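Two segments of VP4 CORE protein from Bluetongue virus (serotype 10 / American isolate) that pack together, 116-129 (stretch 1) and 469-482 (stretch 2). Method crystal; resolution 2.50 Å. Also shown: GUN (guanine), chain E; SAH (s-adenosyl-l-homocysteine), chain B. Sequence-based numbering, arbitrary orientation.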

# COMPACT_ATOMS: atom_id res chain seq x y z
N GLY A 116 -0.99 8.45 -2.59
CA GLY A 116 0.11 8.82 -3.47
C GLY A 116 1.45 8.43 -2.88
O GLY A 116 2.32 7.90 -3.59
N PHE A 117 1.61 8.66 -1.59
CA PHE A 117 2.83 8.30 -0.90
C PHE A 117 3.07 6.79 -0.94
O PHE A 117 4.10 6.32 -1.43
CB PHE A 117 2.84 8.85 0.52
CG PHE A 117 3.93 8.30 1.36
CD1 PHE A 117 5.23 8.62 1.10
CD2 PHE A 117 3.65 7.47 2.40
CE1 PHE A 117 6.25 8.11 1.88
CE2 PHE A 117 4.65 6.96 3.20
CZ PHE A 117 5.97 7.28 2.94
N GLY A 118 2.10 6.02 -0.45
CA GLY A 118 2.18 4.57 -0.49
C GLY A 118 2.37 3.97 -1.87
O GLY A 118 3.06 2.97 -2.01
N ASP A 119 1.75 4.58 -2.88
CA ASP A 119 1.79 4.09 -4.26
C ASP A 119 3.15 4.27 -4.91
O ASP A 119 3.55 3.47 -5.75
CB ASP A 119 0.75 4.80 -5.14
CG ASP A 119 -0.69 4.34 -4.88
OD1 ASP A 119 -0.96 3.58 -3.92
OD2 ASP A 119 -1.55 4.77 -5.65
N ALA A 120 3.81 5.36 -4.55
CA ALA A 120 5.13 5.63 -5.06
C ALA A 120 6.11 4.59 -4.52
O ALA A 120 6.90 4.04 -5.27
CB ALA A 120 5.55 7.02 -4.70
N LEU A 121 6.02 4.29 -3.23
CA LEU A 121 6.83 3.24 -2.63
C LEU A 121 6.50 1.86 -3.17
O LEU A 121 7.38 1.01 -3.28
CB LEU A 121 6.69 3.24 -1.11
CG LEU A 121 7.17 4.47 -0.33
CD1 LEU A 121 7.21 4.14 1.17
CD2 LEU A 121 8.53 4.96 -0.81
N ARG A 122 5.23 1.61 -3.49
CA ARG A 122 4.83 0.29 -3.93
C ARG A 122 5.25 0.05 -5.37
O ARG A 122 5.58 -1.09 -5.73
CB ARG A 122 3.33 0.09 -3.77
CG ARG A 122 2.95 -1.39 -3.60
CD ARG A 122 1.45 -1.62 -3.39
NE ARG A 122 0.98 -0.93 -2.20
CZ ARG A 122 0.38 0.25 -2.23
NH1 ARG A 122 0.18 0.84 -3.40
NH2 ARG A 122 -0.01 0.83 -1.10
N ASN A 123 5.25 1.10 -6.19
CA ASN A 123 5.66 0.96 -7.57
C ASN A 123 7.12 0.64 -7.67
O ASN A 123 7.48 -0.23 -8.42
CB ASN A 123 5.26 2.17 -8.41
CG ASN A 123 3.73 2.30 -8.55
OD1 ASN A 123 2.96 1.41 -8.16
ND2 ASN A 123 3.29 3.42 -9.11
N TYR A 124 7.95 1.29 -6.87
CA TYR A 124 9.37 0.94 -6.78
C TYR A 124 9.51 -0.55 -6.42
O TYR A 124 10.34 -1.27 -7.01
CB TYR A 124 10.10 1.82 -5.76
CG TYR A 124 11.46 1.29 -5.32
CD1 TYR A 124 12.61 1.52 -6.09
CD2 TYR A 124 11.60 0.56 -4.13
CE1 TYR A 124 13.85 1.04 -5.69
CE2 TYR A 124 12.85 0.07 -3.72
CZ TYR A 124 13.97 0.32 -4.51
OH TYR A 124 15.21 -0.17 -4.11
N ALA A 125 8.67 -0.99 -5.48
CA ALA A 125 8.69 -2.36 -4.98
C ALA A 125 8.26 -3.40 -6.02
O ALA A 125 8.74 -4.53 -5.99
CB ALA A 125 7.85 -2.51 -3.70
N PHE A 126 7.36 -3.02 -6.94
CA PHE A 126 6.95 -3.94 -8.00
C PHE A 126 8.07 -4.10 -9.02
O PHE A 126 8.16 -5.13 -9.69
CB PHE A 126 5.66 -3.48 -8.68
CG PHE A 126 4.41 -3.79 -7.90
CD1 PHE A 126 3.59 -2.77 -7.43
CD2 PHE A 126 4.04 -5.12 -7.64
CE1 PHE A 126 2.42 -3.05 -6.70
CE2 PHE A 126 2.87 -5.41 -6.91
CZ PHE A 126 2.06 -4.37 -6.44
N LYS A 127 8.91 -3.07 -9.12
CA LYS A 127 10.06 -3.09 -10.02
C LYS A 127 11.19 -3.93 -9.45
O LYS A 127 11.95 -4.54 -10.20
CB LYS A 127 10.56 -1.67 -10.33
CG LYS A 127 9.57 -0.78 -11.07
CD LYS A 127 9.15 -1.43 -12.39
CE LYS A 127 8.04 -0.66 -13.08
NZ LYS A 127 7.38 -1.50 -14.13
N MET A 128 11.29 -3.98 -8.12
CA MET A 128 12.43 -4.60 -7.47
C MET A 128 12.15 -5.89 -6.69
O MET A 128 13.08 -6.53 -6.22
CB MET A 128 13.14 -3.59 -6.56
CG MET A 128 13.56 -2.29 -7.23
SD MET A 128 14.85 -2.51 -8.45
CE MET A 128 15.14 -0.81 -8.94
N ALA A 129 10.89 -6.30 -6.56
CA ALA A 129 10.59 -7.47 -5.73
C ALA A 129 9.66 -8.51 -6.35
O ALA A 129 8.87 -8.21 -7.25
CB ALA A 129 10.08 -7.05 -4.33
N9 GUN E . -1.80 3.13 0.66
C8 GUN E . -2.50 2.11 1.16
N7 GUN E . -2.39 2.11 2.49
C5 GUN E . -1.62 3.14 2.85
C6 GUN E . -1.17 3.62 4.08
O6 GUN E . -1.49 3.07 5.13
N1 GUN E . -0.35 4.75 4.11
C2 GUN E . 0.00 5.36 2.89
N2 GUN E . 0.78 6.43 2.88
N3 GUN E . -0.44 4.87 1.73
C4 GUN E . -1.24 3.78 1.68
N SAH B . 1.04 -3.81 2.50
CA SAH B . -0.15 -3.11 1.92
CB SAH B . -1.34 -2.95 2.88
CG SAH B . -1.11 -2.93 4.38
SD SAH B . -2.69 -3.09 5.26
C SAH B . 0.21 -1.77 1.29
O SAH B . 1.22 -1.66 0.60
OXT SAH B . -0.52 -0.79 1.42
C5' SAH B . -1.88 -4.09 6.54
C4' SAH B . -2.18 -5.57 6.41
O4' SAH B . -1.08 -6.34 6.86
C3' SAH B . -3.39 -6.00 7.23
O3' SAH B . -4.14 -6.90 6.42
C2' SAH B . -2.81 -6.77 8.41
O2' SAH B . -3.62 -7.82 8.84
C1' SAH B . -1.51 -7.32 7.81
N9 SAH B . -0.48 -7.62 8.82
C8 SAH B . -0.21 -6.92 9.98
N7 SAH B . 0.81 -7.55 10.63
C5 SAH B . 1.18 -8.63 9.92
C6 SAH B . 2.16 -9.61 10.11
N6 SAH B . 2.95 -9.57 11.19
N1 SAH B . 2.33 -10.62 9.18
C2 SAH B . 1.52 -10.66 8.06
N3 SAH B . 0.55 -9.70 7.86
C4 SAH B . 0.38 -8.70 8.77
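Stretch 2, residues 469-482: DGNGAILFLMWRYP

How does stretch 2 lie on stretch 1? Residues 470-480 form a helix that crosses helix 116-128 with its N-to-C direction turned by 50°, the axes approaching to 10.8 Å. Both helices advance in the same general sense, so early residues meet early ones: Leu 121 CA lies 7.5 Å from Ile 474 CA, and Tyr 124 CA 8.3 Å from Leu 477 CA. Asp 469 caps the second helix, its OD1 accepting from Gly 472 N at 2.7 Å, while Tyr 481 is the first residue to leave helical geometry.

What meets the start of stretch 1? Phe 117 leaves its backbone sideways, but its ring reaches across to the first turn of the other helix. Phe 117 CE1 lies 3.7 Å from Gly 470 O and equally 3.7 Å from Ile 474 CG1, both near the ring plane. Gly 470 has no side chain, and a CB there would stand tightly against Phe 117 CZ.

Which residue fills the middle? Ile 474 does: its CD1 is 3.7 Å from Ala 120 CB and 3.7 Å from Leu 121 CD2. One turn on, Leu 477 CD1 approaches the same Leu 121 CD2 at 3.9 Å, so Leu 121 touches two successive turns of stretch 2.

How does the contact close? Tyr 124 points toward stretch 2 and receives Leu 477 CD2 over one face of its ring, 3.5 Å from Tyr 124 CD1, in a CH-pi contact. Its CE1 also lies 3.6 Å from Tyr 481 CE1, the two ring planes inclined at 53°. Last comes Met 128, whose CE rests 3.5 Å from Tyr 481 CE2. No hydrogen bond links the stretches; apolar side-chain packing dominates the 407 Å² they bury.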

# COMPACT_ATOMS: atom_id res chain seq x y z
N ASP A 469 13.67 8.56 6.62
CA ASP A 469 12.29 8.87 6.89
C ASP A 469 11.57 8.89 5.56
O ASP A 469 12.21 9.01 4.52
CB ASP A 469 12.13 10.20 7.65
CG ASP A 469 12.55 11.40 6.83
OD1 ASP A 469 12.04 11.58 5.70
OD2 ASP A 469 13.38 12.21 7.33
N GLY A 470 10.24 8.76 5.59
CA GLY A 470 9.43 8.65 4.39
C GLY A 470 9.68 9.71 3.33
O GLY A 470 9.75 9.40 2.14
N ASN A 471 9.81 10.96 3.76
CA ASN A 471 10.03 12.04 2.82
C ASN A 471 11.41 11.94 2.19
O ASN A 471 11.55 12.13 0.98
CB ASN A 471 9.85 13.41 3.47
CG ASN A 471 9.81 14.55 2.44
OD1 ASN A 471 10.28 15.64 2.71
ND2 ASN A 471 9.20 14.31 1.30
N GLY A 472 12.41 11.63 3.01
CA GLY A 472 13.77 11.36 2.55
C GLY A 472 13.78 10.23 1.53
O GLY A 472 14.41 10.34 0.47
N ALA A 473 13.04 9.18 1.84
CA ALA A 473 12.94 7.99 1.01
C ALA A 473 12.39 8.32 -0.37
O ALA A 473 12.90 7.81 -1.37
CB ALA A 473 12.08 6.96 1.68
N ILE A 474 11.38 9.18 -0.42
CA ILE A 474 10.78 9.58 -1.68
C ILE A 474 11.75 10.44 -2.50
O ILE A 474 11.93 10.22 -3.70
CB ILE A 474 9.43 10.29 -1.47
CG1 ILE A 474 8.36 9.30 -0.94
CG2 ILE A 474 8.97 11.02 -2.73
CD1 ILE A 474 7.65 8.40 -1.99
N LEU A 475 12.37 11.41 -1.84
CA LEU A 475 13.34 12.30 -2.46
C LEU A 475 14.55 11.54 -2.99
O LEU A 475 15.12 11.89 -4.03
CB LEU A 475 13.77 13.35 -1.44
CG LEU A 475 13.11 14.73 -1.46
CD1 LEU A 475 12.07 14.92 -2.57
CD2 LEU A 475 12.53 15.08 -0.11
N PHE A 476 14.95 10.50 -2.27
CA PHE A 476 15.99 9.60 -2.73
C PHE A 476 15.58 8.93 -4.04
O PHE A 476 16.38 8.88 -4.98
CB PHE A 476 16.30 8.55 -1.67
CG PHE A 476 17.49 7.70 -2.00
CD1 PHE A 476 18.79 8.19 -1.80
CD2 PHE A 476 17.34 6.42 -2.52
CE1 PHE A 476 19.89 7.42 -2.10
CE2 PHE A 476 18.43 5.65 -2.82
CZ PHE A 476 19.72 6.15 -2.60
N LEU A 477 14.35 8.43 -4.10
CA LEU A 477 13.85 7.74 -5.29
C LEU A 477 13.56 8.70 -6.42
O LEU A 477 13.73 8.34 -7.57
CB LEU A 477 12.60 6.89 -4.96
CG LEU A 477 12.81 5.72 -4.01
CD1 LEU A 477 11.51 5.24 -3.36
CD2 LEU A 477 13.53 4.60 -4.73
N MET A 478 13.13 9.91 -6.11
CA MET A 478 13.04 10.94 -7.14
C MET A 478 14.41 11.06 -7.86
O MET A 478 14.49 11.14 -9.09
CB MET A 478 12.62 12.29 -6.57
CG MET A 478 11.13 12.41 -6.39
SD MET A 478 10.63 14.05 -5.84
CE MET A 478 8.91 13.77 -5.46
N TRP A 479 15.47 11.02 -7.05
CA TRP A 479 16.83 11.32 -7.48
C TRP A 479 17.50 10.16 -8.21
O TRP A 479 18.18 10.38 -9.21
CB TRP A 479 17.62 11.72 -6.23
CG TRP A 479 19.06 12.01 -6.41
CD1 TRP A 479 19.64 12.73 -7.40
CD2 TRP A 479 20.11 11.61 -5.52
NE1 TRP A 479 21.00 12.79 -7.20
CE2 TRP A 479 21.31 12.11 -6.05
CE3 TRP A 479 20.15 10.87 -4.34
CZ2 TRP A 479 22.55 11.90 -5.44
CZ3 TRP A 479 21.37 10.65 -3.72
CH2 TRP A 479 22.56 11.15 -4.28
N ARG A 480 17.29 8.94 -7.71
CA ARG A 480 17.91 7.73 -8.25
C ARG A 480 17.06 7.05 -9.34
O ARG A 480 17.61 6.50 -10.30
CB ARG A 480 18.21 6.75 -7.10
CG ARG A 480 18.83 5.41 -7.51
CD ARG A 480 20.33 5.35 -7.29
NE ARG A 480 20.68 4.82 -5.97
CZ ARG A 480 21.86 4.99 -5.38
NH1 ARG A 480 22.83 5.69 -5.98
NH2 ARG A 480 22.09 4.46 -4.19
N TYR A 481 15.74 7.09 -9.20
CA TYR A 481 14.85 6.47 -10.17
C TYR A 481 13.78 7.43 -10.69
O TYR A 481 12.61 7.28 -10.36
CB TYR A 481 14.19 5.22 -9.58
CG TYR A 481 15.16 4.16 -9.12
CD1 TYR A 481 15.49 4.04 -7.77
CD2 TYR A 481 15.75 3.28 -10.02
CE1 TYR A 481 16.37 3.06 -7.33
CE2 TYR A 481 16.65 2.29 -9.59
CZ TYR A 481 16.95 2.19 -8.24
OH TYR A 481 17.83 1.22 -7.80
N PRO A 482 14.19 8.40 -11.53
CA PRO A 482 13.35 9.47 -12.07
C PRO A 482 12.05 9.09 -12.79
O PRO A 482 11.15 9.93 -12.87
CB PRO A 482 14.30 10.17 -13.04
CG PRO A 482 15.62 9.95 -12.45
CD PRO A 482 15.58 8.55 -11.99